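Long-range contact in phosphonate monoester hydrolase (Ruegeria pomeroyi, PDB 4UPK), which is a hydrolase of the sulfatase family, within the alkaline phosphatase superfamily: residues T91-M96 with D110-A115. Numbering follows the deposited sequence.
Sequences TGQYAM and DTPNIA
Methyl against methyl, Thr-91 and Thr-111 make the central touch, CG2 of Thr-91 lying 3.7 Å from CG2 of Thr-111. In Thr-91 a chi1 of 67° swings OG1 back into a hydrogen bond with Ala-87 O of its own helix, leaving CG2 to meet the other segment. Thr-111 divides its branches likewise: OG1 is hydrogen-bonded to Arg-108 O, while CG2 also packs against the face of the Gln-93 amide at its nitrogen, NE2 of Gln-93 lying 3.7 Å from CG2 of Thr-111. CG2 of Thr-91 comes within 4.3 Å of CB of Asn-113.

The polar link is a single water. It donates to Thr-91 O (2.8 Å) and to Pro-112 O (2.7 Å), and accepts from Gln-93 NE2 at 2.8 Å. Gln-93, straight from CG onward (chi2 -178°), carries NE2 to the water.

Here the end of helix 82-91, closed by Gly-92 at positive phi, meets the loop leading into helix 114-120, where Asn-113 is the N-cap residue; a backbone hydrogen bond between Ile-114 and Leu-90 ties the two nearby. With no direct hydrogen bond between 91-96 and 110-115, methyl packing and one three-bonded water join them, the water satisfying two backbone carbonyls.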
# COMPACT_ATOMS: atom_id res chain seq x y z
N THR A 91 -3.46 19.77 8.36
CA THR A 91 -3.69 18.46 9.02
C THR A 91 -4.51 18.58 10.30
O THR A 91 -5.05 17.57 10.75
CB THR A 91 -2.39 17.69 9.33
OG1 THR A 91 -1.63 18.39 10.32
CG2 THR A 91 -1.55 17.38 8.09
N GLY A 92 -4.58 19.77 10.90
CA GLY A 92 -5.31 19.97 12.15
C GLY A 92 -4.60 19.40 13.37
O GLY A 92 -5.21 19.25 14.44
N GLN A 93 -3.28 19.10 13.23
CA GLN A 93 -2.45 18.51 14.29
C GLN A 93 -1.32 19.43 14.72
O GLN A 93 -0.81 20.20 13.90
CB GLN A 93 -1.80 17.19 13.81
CG GLN A 93 -2.74 16.12 13.30
CD GLN A 93 -2.01 14.87 12.90
OE1 GLN A 93 -0.89 14.59 13.31
NE2 GLN A 93 -2.67 14.03 12.13
N TYR A 94 -0.87 19.29 15.96
CA TYR A 94 0.30 19.98 16.48
C TYR A 94 1.54 19.38 15.77
O TYR A 94 1.49 18.23 15.35
CB TYR A 94 0.43 19.77 18.00
CG TYR A 94 -0.63 20.48 18.82
CD1 TYR A 94 -0.62 21.87 18.94
CD2 TYR A 94 -1.57 19.77 19.56
CE1 TYR A 94 -1.56 22.53 19.73
CE2 TYR A 94 -2.53 20.42 20.33
CZ TYR A 94 -2.52 21.80 20.42
OH TYR A 94 -3.49 22.44 21.16
N ALA A 95 2.62 20.15 15.63
CA ALA A 95 3.87 19.72 15.03
C ALA A 95 4.43 18.50 15.77
O ALA A 95 5.10 17.70 15.13
CB ALA A 95 4.89 20.87 15.06
N MET A 96 4.15 18.34 17.12
CA MET A 96 4.58 17.18 17.93
C MET A 96 3.93 15.89 17.45
O MET A 96 4.45 14.81 17.66
CB MET A 96 4.39 17.40 19.46
CG MET A 96 2.97 17.68 19.92
SD MET A 96 2.92 18.12 21.68
CE MET A 96 1.19 18.47 21.85
N ASP A 110 0.24 8.83 4.88
CA ASP A 110 -1.08 8.45 5.36
C ASP A 110 -1.70 9.43 6.38
O ASP A 110 -2.73 9.11 6.98
CB ASP A 110 -1.07 6.99 5.86
CG ASP A 110 -0.11 6.68 7.00
OD1 ASP A 110 0.69 7.57 7.38
OD2 ASP A 110 -0.17 5.56 7.53
N THR A 111 -1.10 10.63 6.55
CA THR A 111 -1.60 11.66 7.46
C THR A 111 -2.89 12.27 6.89
O THR A 111 -2.85 12.86 5.81
CB THR A 111 -0.54 12.75 7.76
OG1 THR A 111 0.63 12.11 8.27
CG2 THR A 111 -1.01 13.77 8.78
N PRO A 112 -4.03 12.15 7.59
CA PRO A 112 -5.26 12.76 7.09
C PRO A 112 -5.13 14.28 7.02
O PRO A 112 -4.53 14.90 7.89
CB PRO A 112 -6.32 12.32 8.12
CG PRO A 112 -5.72 11.17 8.83
CD PRO A 112 -4.27 11.48 8.88
N ASN A 113 -5.61 14.88 5.93
CA ASN A 113 -5.53 16.32 5.75
C ASN A 113 -6.87 16.85 5.27
O ASN A 113 -7.77 16.05 5.00
CB ASN A 113 -4.35 16.73 4.85
CG ASN A 113 -4.39 16.20 3.42
OD1 ASN A 113 -5.30 16.47 2.64
ND2 ASN A 113 -3.34 15.51 3.02
N ILE A 114 -7.03 18.20 5.19
CA ILE A 114 -8.27 18.83 4.74
C ILE A 114 -8.70 18.36 3.33
O ILE A 114 -9.88 18.13 3.13
CB ILE A 114 -8.25 20.39 4.92
CG1 ILE A 114 -9.66 21.04 4.74
CG2 ILE A 114 -7.20 21.09 4.04
CD1 ILE A 114 -10.68 20.71 5.84
N ALA A 115 -7.75 18.17 2.39
CA ALA A 115 -8.05 17.74 1.02
C ALA A 115 -8.53 16.28 0.94
O ALA A 115 -9.56 16.02 0.32
CB ALA A 115 -6.84 17.97 0.12
O HOH W 1 -4.85 14.76 10.55